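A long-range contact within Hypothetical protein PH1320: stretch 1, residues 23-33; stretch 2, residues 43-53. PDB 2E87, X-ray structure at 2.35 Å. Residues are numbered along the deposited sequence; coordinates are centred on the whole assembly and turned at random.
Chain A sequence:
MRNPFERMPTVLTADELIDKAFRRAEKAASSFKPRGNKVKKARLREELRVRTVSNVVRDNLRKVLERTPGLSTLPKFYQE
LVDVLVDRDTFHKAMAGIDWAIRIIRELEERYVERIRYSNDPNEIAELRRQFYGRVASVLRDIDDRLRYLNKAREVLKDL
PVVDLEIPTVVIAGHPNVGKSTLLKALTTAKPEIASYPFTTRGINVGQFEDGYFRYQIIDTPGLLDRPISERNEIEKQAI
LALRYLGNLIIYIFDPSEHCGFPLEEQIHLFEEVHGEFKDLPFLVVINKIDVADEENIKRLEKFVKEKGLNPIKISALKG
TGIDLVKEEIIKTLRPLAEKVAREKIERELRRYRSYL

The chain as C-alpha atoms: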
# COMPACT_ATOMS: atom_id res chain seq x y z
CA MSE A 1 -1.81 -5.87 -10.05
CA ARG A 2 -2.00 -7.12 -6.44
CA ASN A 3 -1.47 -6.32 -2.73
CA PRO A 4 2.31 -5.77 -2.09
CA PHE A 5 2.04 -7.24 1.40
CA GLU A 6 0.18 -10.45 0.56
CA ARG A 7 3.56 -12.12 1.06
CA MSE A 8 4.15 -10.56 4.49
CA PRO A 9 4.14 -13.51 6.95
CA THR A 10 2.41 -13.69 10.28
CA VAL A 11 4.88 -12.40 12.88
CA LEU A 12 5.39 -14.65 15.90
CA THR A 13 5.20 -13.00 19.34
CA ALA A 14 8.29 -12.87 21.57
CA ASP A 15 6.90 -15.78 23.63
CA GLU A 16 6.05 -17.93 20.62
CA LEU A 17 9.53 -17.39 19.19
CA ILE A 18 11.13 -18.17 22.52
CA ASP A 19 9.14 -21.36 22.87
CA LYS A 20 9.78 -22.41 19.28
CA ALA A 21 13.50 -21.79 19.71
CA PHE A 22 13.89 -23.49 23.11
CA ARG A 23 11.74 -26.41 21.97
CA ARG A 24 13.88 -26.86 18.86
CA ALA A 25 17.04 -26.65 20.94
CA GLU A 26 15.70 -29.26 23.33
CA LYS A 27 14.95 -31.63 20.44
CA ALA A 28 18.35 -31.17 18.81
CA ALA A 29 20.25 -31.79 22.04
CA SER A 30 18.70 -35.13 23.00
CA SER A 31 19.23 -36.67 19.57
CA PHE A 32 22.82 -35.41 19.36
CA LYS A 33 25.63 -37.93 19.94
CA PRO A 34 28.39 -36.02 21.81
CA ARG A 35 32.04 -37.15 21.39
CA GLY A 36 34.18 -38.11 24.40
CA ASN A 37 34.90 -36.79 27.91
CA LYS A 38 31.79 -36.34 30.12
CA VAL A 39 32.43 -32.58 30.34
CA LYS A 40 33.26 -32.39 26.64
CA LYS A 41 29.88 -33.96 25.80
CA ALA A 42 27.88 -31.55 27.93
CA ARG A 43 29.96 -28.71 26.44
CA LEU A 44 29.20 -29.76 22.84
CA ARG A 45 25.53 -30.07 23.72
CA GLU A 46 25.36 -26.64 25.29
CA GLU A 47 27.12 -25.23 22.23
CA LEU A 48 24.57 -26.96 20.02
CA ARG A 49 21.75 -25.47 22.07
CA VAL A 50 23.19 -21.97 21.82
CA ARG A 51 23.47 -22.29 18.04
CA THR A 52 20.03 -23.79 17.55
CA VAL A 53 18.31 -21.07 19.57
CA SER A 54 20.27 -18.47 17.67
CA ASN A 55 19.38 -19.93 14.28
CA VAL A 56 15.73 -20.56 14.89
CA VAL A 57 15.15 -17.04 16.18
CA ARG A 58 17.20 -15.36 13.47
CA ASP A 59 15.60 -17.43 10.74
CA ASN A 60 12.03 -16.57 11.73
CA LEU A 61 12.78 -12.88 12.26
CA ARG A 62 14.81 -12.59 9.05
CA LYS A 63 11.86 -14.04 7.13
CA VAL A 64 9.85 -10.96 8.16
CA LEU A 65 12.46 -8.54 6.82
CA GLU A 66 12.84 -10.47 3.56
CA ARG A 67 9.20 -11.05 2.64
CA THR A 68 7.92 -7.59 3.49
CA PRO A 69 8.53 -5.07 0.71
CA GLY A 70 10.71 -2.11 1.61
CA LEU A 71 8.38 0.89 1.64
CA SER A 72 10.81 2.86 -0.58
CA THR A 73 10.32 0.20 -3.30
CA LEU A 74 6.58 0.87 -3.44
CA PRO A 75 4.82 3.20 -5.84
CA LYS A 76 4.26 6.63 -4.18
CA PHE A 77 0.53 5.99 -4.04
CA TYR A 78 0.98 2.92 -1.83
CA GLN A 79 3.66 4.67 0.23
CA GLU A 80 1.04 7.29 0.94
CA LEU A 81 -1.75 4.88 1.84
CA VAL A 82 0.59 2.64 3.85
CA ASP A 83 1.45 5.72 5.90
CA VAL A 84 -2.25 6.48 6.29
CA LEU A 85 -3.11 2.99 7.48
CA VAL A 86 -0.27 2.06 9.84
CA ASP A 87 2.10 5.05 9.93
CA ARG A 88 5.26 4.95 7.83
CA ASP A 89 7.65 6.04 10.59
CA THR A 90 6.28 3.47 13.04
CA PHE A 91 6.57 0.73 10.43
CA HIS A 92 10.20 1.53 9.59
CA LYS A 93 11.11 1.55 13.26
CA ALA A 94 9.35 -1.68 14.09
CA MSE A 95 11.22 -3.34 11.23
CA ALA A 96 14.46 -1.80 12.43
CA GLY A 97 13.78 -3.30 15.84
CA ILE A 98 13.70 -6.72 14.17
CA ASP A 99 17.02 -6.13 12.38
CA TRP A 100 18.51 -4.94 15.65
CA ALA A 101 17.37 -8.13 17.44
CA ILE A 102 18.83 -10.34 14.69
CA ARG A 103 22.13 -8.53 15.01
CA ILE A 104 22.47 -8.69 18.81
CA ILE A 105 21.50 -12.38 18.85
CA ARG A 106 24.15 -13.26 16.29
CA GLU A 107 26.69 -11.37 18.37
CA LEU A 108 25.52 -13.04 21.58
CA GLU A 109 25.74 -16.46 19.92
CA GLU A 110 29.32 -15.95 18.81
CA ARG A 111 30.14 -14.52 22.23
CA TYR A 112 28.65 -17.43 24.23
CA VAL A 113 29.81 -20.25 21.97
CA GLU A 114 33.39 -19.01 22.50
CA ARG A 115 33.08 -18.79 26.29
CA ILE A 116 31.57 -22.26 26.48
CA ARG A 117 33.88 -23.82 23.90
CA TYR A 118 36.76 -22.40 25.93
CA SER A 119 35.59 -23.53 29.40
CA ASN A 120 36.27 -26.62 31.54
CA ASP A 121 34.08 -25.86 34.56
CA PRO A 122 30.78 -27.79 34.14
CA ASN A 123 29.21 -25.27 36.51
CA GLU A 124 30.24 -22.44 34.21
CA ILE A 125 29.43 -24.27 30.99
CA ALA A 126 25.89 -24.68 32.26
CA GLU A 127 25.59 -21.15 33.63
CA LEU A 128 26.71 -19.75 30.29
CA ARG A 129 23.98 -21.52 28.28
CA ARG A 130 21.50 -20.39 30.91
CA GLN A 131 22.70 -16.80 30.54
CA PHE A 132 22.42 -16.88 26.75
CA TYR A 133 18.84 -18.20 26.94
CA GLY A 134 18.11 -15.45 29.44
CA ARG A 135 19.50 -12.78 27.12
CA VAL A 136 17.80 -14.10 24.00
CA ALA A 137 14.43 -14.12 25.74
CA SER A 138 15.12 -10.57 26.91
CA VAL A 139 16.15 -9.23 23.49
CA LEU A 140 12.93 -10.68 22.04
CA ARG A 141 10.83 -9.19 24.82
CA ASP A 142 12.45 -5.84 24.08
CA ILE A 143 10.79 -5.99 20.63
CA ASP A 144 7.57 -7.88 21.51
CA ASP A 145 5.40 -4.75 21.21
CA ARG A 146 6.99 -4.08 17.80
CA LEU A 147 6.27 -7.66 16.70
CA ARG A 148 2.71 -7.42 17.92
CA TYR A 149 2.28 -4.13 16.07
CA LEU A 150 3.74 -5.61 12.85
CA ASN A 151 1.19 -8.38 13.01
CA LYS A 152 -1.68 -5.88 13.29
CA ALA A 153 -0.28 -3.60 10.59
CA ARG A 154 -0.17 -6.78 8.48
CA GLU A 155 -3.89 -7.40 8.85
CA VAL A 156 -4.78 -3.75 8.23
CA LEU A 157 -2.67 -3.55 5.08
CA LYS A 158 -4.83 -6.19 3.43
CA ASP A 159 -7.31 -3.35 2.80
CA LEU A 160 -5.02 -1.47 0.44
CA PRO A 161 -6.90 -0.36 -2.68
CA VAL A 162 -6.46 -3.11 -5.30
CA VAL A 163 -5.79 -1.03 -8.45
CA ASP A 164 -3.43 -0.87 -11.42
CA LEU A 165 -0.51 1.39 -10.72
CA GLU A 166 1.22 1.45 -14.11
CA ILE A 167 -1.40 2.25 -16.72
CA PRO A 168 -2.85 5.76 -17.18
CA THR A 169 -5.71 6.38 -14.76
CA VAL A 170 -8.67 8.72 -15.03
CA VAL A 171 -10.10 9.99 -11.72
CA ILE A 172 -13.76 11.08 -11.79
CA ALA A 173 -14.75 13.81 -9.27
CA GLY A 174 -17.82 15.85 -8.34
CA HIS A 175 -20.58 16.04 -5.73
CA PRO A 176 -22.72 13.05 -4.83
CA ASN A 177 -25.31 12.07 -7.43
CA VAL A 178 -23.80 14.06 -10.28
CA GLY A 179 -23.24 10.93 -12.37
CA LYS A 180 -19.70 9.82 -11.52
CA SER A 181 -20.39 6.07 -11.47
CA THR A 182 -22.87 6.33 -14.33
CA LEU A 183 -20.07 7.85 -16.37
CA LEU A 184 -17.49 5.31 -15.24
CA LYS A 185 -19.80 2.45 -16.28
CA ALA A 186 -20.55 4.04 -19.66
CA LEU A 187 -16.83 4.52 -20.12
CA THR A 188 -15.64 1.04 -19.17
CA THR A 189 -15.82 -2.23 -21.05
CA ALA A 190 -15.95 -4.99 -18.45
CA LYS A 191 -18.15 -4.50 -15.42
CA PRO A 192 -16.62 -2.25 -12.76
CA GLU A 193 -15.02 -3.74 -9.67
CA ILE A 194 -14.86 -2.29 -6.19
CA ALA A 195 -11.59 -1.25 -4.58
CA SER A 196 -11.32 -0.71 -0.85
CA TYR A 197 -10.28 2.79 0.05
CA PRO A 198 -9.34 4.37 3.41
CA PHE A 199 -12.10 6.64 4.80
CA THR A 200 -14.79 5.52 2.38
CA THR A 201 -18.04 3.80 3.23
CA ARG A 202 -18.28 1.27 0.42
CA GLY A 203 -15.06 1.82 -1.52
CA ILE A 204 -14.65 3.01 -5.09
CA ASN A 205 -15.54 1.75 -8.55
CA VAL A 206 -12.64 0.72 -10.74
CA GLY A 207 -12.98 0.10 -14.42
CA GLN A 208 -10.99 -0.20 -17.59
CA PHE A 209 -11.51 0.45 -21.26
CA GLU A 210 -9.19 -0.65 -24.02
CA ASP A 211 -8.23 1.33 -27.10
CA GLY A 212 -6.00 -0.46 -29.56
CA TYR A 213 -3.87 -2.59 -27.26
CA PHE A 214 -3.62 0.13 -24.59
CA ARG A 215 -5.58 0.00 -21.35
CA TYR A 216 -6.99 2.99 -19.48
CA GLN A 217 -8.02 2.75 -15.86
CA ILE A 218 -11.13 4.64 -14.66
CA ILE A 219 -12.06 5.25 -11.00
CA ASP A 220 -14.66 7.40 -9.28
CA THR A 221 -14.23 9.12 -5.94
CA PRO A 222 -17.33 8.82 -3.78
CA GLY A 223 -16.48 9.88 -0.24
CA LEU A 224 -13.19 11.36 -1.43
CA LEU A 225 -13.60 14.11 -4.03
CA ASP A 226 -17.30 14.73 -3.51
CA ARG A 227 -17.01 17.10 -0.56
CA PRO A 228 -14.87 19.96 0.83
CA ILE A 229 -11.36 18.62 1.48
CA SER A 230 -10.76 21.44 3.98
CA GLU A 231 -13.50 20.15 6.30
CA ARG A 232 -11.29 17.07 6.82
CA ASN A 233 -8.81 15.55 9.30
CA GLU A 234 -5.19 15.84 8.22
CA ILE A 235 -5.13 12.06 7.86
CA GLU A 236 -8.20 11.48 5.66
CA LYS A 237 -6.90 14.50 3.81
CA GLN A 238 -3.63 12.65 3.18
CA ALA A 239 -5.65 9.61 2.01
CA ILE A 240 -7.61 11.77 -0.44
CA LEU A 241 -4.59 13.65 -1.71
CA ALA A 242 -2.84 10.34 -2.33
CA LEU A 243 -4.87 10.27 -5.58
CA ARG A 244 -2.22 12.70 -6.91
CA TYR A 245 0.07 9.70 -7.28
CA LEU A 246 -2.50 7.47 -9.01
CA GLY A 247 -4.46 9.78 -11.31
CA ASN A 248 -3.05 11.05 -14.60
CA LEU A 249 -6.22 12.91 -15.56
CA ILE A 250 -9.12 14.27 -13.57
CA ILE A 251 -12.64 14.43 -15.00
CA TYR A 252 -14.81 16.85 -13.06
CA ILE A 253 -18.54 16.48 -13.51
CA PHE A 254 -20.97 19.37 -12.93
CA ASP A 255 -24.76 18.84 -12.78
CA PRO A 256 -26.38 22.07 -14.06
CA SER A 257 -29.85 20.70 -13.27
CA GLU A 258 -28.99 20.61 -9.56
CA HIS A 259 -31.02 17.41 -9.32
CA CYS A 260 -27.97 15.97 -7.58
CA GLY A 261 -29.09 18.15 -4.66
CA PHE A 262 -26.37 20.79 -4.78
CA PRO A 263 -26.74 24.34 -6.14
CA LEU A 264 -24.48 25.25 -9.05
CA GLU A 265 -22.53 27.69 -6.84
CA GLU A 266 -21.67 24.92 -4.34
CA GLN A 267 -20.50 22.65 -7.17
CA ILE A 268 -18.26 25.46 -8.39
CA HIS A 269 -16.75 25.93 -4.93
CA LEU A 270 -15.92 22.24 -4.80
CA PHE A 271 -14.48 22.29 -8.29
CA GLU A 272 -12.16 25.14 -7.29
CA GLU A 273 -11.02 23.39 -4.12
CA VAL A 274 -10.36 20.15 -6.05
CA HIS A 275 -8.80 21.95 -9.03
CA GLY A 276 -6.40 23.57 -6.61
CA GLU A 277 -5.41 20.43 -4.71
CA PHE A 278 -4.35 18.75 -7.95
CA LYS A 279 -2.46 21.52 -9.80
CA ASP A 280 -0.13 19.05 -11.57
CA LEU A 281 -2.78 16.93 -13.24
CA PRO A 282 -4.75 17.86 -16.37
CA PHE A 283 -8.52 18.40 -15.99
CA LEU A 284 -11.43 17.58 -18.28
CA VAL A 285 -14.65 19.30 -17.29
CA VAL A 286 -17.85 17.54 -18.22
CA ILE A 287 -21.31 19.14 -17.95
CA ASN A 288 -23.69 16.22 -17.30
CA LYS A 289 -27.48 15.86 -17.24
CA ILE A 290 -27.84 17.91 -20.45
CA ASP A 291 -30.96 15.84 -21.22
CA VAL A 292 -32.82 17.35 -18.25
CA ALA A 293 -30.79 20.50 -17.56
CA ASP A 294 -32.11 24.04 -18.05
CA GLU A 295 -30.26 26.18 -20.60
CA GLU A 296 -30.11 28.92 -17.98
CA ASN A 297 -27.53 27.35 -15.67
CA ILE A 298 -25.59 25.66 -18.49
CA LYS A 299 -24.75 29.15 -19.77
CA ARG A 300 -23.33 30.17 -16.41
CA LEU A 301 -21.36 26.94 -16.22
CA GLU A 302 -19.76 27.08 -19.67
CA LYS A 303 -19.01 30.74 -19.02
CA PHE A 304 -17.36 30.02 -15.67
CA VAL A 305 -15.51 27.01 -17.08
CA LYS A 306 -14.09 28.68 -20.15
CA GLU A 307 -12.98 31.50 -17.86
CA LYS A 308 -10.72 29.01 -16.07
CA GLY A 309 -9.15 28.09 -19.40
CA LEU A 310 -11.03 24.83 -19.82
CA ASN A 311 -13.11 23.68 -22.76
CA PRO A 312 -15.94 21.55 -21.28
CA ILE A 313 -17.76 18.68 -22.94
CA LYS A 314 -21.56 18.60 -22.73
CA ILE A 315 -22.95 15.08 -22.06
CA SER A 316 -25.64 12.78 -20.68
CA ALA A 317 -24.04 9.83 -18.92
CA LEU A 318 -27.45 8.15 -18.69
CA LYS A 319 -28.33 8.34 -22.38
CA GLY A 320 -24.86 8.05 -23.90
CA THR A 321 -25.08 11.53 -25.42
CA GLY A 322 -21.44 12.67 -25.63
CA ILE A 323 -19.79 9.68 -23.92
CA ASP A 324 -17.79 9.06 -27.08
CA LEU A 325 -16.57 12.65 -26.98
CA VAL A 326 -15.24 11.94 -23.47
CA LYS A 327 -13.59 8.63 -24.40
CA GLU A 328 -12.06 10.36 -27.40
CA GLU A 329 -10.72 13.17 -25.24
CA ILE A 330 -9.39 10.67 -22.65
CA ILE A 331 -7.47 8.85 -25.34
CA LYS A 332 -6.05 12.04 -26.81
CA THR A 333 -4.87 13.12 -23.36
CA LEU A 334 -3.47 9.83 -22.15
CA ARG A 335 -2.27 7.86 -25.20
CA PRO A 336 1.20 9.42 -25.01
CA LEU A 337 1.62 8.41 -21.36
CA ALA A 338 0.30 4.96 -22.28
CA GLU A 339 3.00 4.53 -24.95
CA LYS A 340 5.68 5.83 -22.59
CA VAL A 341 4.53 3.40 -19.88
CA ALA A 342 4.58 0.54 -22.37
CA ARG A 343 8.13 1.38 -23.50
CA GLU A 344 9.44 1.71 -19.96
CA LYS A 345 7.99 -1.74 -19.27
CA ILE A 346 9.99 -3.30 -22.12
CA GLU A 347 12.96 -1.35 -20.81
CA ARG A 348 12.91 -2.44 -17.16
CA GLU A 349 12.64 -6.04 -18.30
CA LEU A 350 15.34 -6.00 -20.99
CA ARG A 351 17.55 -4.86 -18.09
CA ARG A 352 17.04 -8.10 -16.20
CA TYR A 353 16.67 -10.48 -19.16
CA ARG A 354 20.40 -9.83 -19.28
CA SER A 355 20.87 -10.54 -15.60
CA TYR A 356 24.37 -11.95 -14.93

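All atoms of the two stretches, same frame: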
# COMPACT_ATOMS: atom_id res chain seq x y z
N ARG A 23 12.25 -25.10 22.33
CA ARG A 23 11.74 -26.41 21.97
C ARG A 23 12.65 -27.07 20.94
O ARG A 23 13.00 -28.24 21.07
CB ARG A 23 10.32 -26.31 21.41
CG ARG A 23 9.43 -27.51 21.74
CD ARG A 23 8.20 -27.61 20.83
NE ARG A 23 7.48 -26.34 20.71
CZ ARG A 23 7.39 -25.63 19.58
NH1 ARG A 23 7.97 -26.06 18.46
NH2 ARG A 23 6.72 -24.48 19.57
N ARG A 24 13.04 -26.32 19.91
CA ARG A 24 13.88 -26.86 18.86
C ARG A 24 15.28 -27.18 19.38
O ARG A 24 15.94 -28.09 18.88
CB ARG A 24 14.00 -25.89 17.68
CG ARG A 24 14.54 -26.54 16.42
CD ARG A 24 13.43 -27.03 15.51
NE ARG A 24 13.14 -26.09 14.43
CZ ARG A 24 11.93 -25.62 14.14
NH1 ARG A 24 10.88 -26.00 14.86
NH2 ARG A 24 11.77 -24.77 13.13
N ALA A 25 15.72 -26.43 20.37
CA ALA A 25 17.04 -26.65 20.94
C ALA A 25 17.00 -27.91 21.81
O ALA A 25 17.95 -28.68 21.85
CB ALA A 25 17.46 -25.43 21.77
N GLU A 26 15.88 -28.10 22.49
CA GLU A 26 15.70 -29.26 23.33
C GLU A 26 15.76 -30.52 22.45
O GLU A 26 16.49 -31.47 22.75
CB GLU A 26 14.34 -29.14 24.02
CG GLU A 26 13.92 -30.30 24.89
CD GLU A 26 12.65 -29.99 25.65
OE1 GLU A 26 11.62 -29.69 25.01
OE2 GLU A 26 12.67 -30.02 26.90
N LYS A 27 15.01 -30.51 21.36
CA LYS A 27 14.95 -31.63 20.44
C LYS A 27 16.31 -31.96 19.85
O LYS A 27 16.70 -33.13 19.79
CB LYS A 27 13.94 -31.33 19.33
CG LYS A 27 13.78 -32.43 18.28
CD LYS A 27 12.57 -32.13 17.39
CE LYS A 27 12.48 -33.09 16.21
NZ LYS A 27 11.23 -32.87 15.41
N ALA A 28 17.04 -30.95 19.41
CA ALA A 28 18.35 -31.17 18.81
C ALA A 28 19.38 -31.70 19.78
O ALA A 28 20.28 -32.44 19.37
CB ALA A 28 18.87 -29.90 18.17
N ALA A 29 19.27 -31.34 21.05
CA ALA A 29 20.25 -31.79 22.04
C ALA A 29 20.12 -33.25 22.48
O ALA A 29 21.14 -33.91 22.73
CB ALA A 29 20.21 -30.88 23.27
N SER A 30 18.89 -33.75 22.57
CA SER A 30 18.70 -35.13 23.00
C SER A 30 19.05 -36.14 21.92
O SER A 30 19.46 -37.25 22.24
CB SER A 30 17.26 -35.37 23.45
OG SER A 30 16.38 -35.28 22.35
N SER A 31 18.91 -35.76 20.66
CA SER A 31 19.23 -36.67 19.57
C SER A 31 20.63 -36.43 19.00
O SER A 31 20.96 -36.90 17.91
CB SER A 31 18.19 -36.56 18.45
OG SER A 31 18.31 -35.33 17.77
N PHE A 32 21.45 -35.71 19.75
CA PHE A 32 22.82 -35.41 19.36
C PHE A 32 23.69 -36.45 20.05
O PHE A 32 23.40 -36.83 21.18
CB PHE A 32 23.19 -34.00 19.86
CG PHE A 32 24.60 -33.57 19.52
CD1 PHE A 32 25.07 -33.62 18.22
CD2 PHE A 32 25.43 -33.06 20.51
CE1 PHE A 32 26.35 -33.17 17.91
CE2 PHE A 32 26.71 -32.60 20.21
CZ PHE A 32 27.17 -32.65 18.91
N LYS A 33 24.74 -36.92 19.37
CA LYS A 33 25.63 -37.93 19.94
C LYS A 33 27.00 -37.36 20.26
O LYS A 33 27.96 -37.57 19.51
CB LYS A 33 25.81 -39.09 18.95
CG LYS A 33 24.53 -39.57 18.27
CD LYS A 33 23.54 -40.13 19.26
CE LYS A 33 22.27 -40.59 18.54
NZ LYS A 33 21.23 -41.09 19.48
N ARG A 43 29.48 -29.92 27.10
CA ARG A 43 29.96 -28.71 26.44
C ARG A 43 29.55 -28.63 24.97
O ARG A 43 29.20 -27.56 24.48
CB ARG A 43 31.48 -28.61 26.59
CG ARG A 43 32.12 -27.40 25.92
CD ARG A 43 33.57 -27.18 26.38
NE ARG A 43 34.47 -28.27 26.00
CZ ARG A 43 35.42 -28.77 26.78
NH1 ARG A 43 35.61 -28.29 28.01
NH2 ARG A 43 36.18 -29.77 26.35
N LEU A 44 29.59 -29.76 24.25
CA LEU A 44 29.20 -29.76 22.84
C LEU A 44 27.69 -29.70 22.71
O LEU A 44 27.16 -29.33 21.67
CB LEU A 44 29.69 -31.02 22.13
CG LEU A 44 31.20 -31.30 22.11
CD1 LEU A 44 31.45 -32.60 21.35
CD2 LEU A 44 31.93 -30.15 21.46
N ARG A 45 26.98 -30.10 23.76
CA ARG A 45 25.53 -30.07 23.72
C ARG A 45 25.07 -28.64 23.95
O ARG A 45 24.19 -28.14 23.24
CB ARG A 45 24.92 -30.98 24.80
CG ARG A 45 24.66 -32.39 24.35
CD ARG A 45 23.56 -33.07 25.16
NE ARG A 45 23.40 -34.47 24.75
CZ ARG A 45 24.14 -35.47 25.22
NH1 ARG A 45 25.09 -35.23 26.12
NH2 ARG A 45 23.94 -36.70 24.78
N GLU A 46 25.68 -28.00 24.94
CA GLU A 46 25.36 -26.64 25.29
C GLU A 46 25.66 -25.72 24.12
O GLU A 46 24.91 -24.79 23.84
CB GLU A 46 26.14 -26.24 26.54
CG GLU A 46 25.79 -27.11 27.74
CD GLU A 46 24.38 -26.86 28.26
OE1 GLU A 46 23.49 -26.52 27.47
OE2 GLU A 46 24.16 -27.02 29.48
N GLU A 47 26.75 -26.01 23.41
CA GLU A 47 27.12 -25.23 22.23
C GLU A 47 26.05 -25.42 21.16
O GLU A 47 25.65 -24.47 20.49
CB GLU A 47 28.46 -25.69 21.66
CG GLU A 47 29.66 -25.14 22.38
CD GLU A 47 30.95 -25.78 21.93
OE1 GLU A 47 31.21 -25.83 20.70
OE2 GLU A 47 31.72 -26.22 22.81
N LEU A 48 25.59 -26.66 21.01
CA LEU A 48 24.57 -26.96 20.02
C LEU A 48 23.30 -26.20 20.37
O LEU A 48 22.66 -25.64 19.49
CB LEU A 48 24.28 -28.46 19.96
CG LEU A 48 23.12 -28.87 19.04
CD1 LEU A 48 23.42 -28.50 17.58
CD2 LEU A 48 22.90 -30.36 19.16
N ARG A 49 22.94 -26.18 21.65
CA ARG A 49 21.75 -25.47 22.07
C ARG A 49 21.86 -23.99 21.74
O ARG A 49 20.94 -23.40 21.18
CB ARG A 49 21.51 -25.62 23.56
CG ARG A 49 21.06 -26.99 24.01
CD ARG A 49 20.52 -26.90 25.44
NE ARG A 49 19.97 -28.17 25.91
CZ ARG A 49 20.71 -29.20 26.31
NH1 ARG A 49 22.03 -29.10 26.32
NH2 ARG A 49 20.12 -30.33 26.68
N VAL A 50 23.00 -23.39 22.09
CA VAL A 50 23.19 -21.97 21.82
C VAL A 50 23.05 -21.64 20.34
O VAL A 50 22.48 -20.62 19.98
CB VAL A 50 24.56 -21.50 22.33
CG1 VAL A 50 24.88 -20.12 21.77
CG2 VAL A 50 24.55 -21.44 23.84
N ARG A 51 23.56 -22.52 19.48
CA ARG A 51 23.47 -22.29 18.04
C ARG A 51 22.07 -22.50 17.49
O ARG A 51 21.64 -21.78 16.60
CB ARG A 51 24.43 -23.20 17.27
CG ARG A 51 25.89 -22.99 17.58
CD ARG A 51 26.73 -23.34 16.36
NE ARG A 51 28.15 -23.43 16.68
CZ ARG A 51 28.71 -24.48 17.27
NH1 ARG A 51 27.98 -25.53 17.60
NH2 ARG A 51 30.02 -24.47 17.53
N THR A 52 21.37 -23.50 18.02
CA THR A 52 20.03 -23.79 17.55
C THR A 52 19.07 -22.66 17.93
O THR A 52 18.24 -22.24 17.13
CB THR A 52 19.53 -25.15 18.11
OG1 THR A 52 20.51 -26.16 17.85
CG2 THR A 52 18.22 -25.57 17.44
N VAL A 53 19.18 -22.16 19.16
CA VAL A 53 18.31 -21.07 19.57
C VAL A 53 18.60 -19.88 18.69
O VAL A 53 17.70 -19.23 18.19
CB VAL A 53 18.54 -20.64 21.03
CG1 VAL A 53 17.82 -19.30 21.31
CG2 VAL A 53 18.02 -21.73 21.95

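Two helical segments of one chain pack side by side, running in roughly opposite directions: the axes of helix 23-30 and helix 43-53 make an angle of 146° and approach to 8.4 Å, and 566 Å² of surface is buried between the stretches. Alanines line the facing side of stretch 1. Ala 25, Ala 28 and Ala 29 all point toward the partner, and their small side chains leave room for the backbones to come close, with the CA atoms of Ala 25 and Arg 49 5.0 Å apart.

Along stretch 2, Arg 43 lies out of reach, and contact begins at Leu 44, which meets the ring of Phe 32 just beyond the first helix; Leu 44 CB lies 3.9 Å from Phe 32 CE2. Arg 45 leaves its helix sideways, but its extended side chain comes back to the partner. There Arg 45 NE donates a hydrogen bond to Ala 29 O (3.1 Å), the one hydrogen bond between the stretches. The acceptor sits near the end of its helix, where its backbone bond, from Phe 32 N, is weak at 3.5 Å from Ala 29 O, and it lies at the edge of the guanidinium, where an N-H can reach it. The aliphatic part of the same side chain borders the Phe 32 ring, Arg 45 CG lying at the ring edge, 4.0 Å from Phe 32 CD2.

Glu 46 and Glu 47 take no part in the contact. Leu 48 points toward stretch 1. Its CD2 methyl covers one face of the Phe 32 ring, 4.1 Å from the centroid in a CH-pi contact, and also packs against Ala 28, with Leu 48 CD2 3.4 Å from Ala 28 O and 4.2 Å from Ala 28 CB. A single methyl, CD2, thus touches both the helix, at Ala 28, and Phe 32 in the loop beyond it.

Arg 49 starts sideways and lays a face of its guanidinium over the Ala 29 methyl, Arg 49 NH2 being 3.5 Å from Ala 29 CB; the flat group suits a small apolar neighbour. Val 50 points away and Arg 51 is out of reach.

Thr 52 turns toward the partner. Its hydroxyl is satisfied within its own helix, Thr 52 OG1 donating to Leu 48 O at 2.8 Å, while Thr 52 CG2 rests 3.8 Å from Ala 25 CA and 3.7 Å from Arg 24 O. Val 53, buried and sideways, completes the contact with Val 53 CG2 3.7 Å from Ala 25 CB.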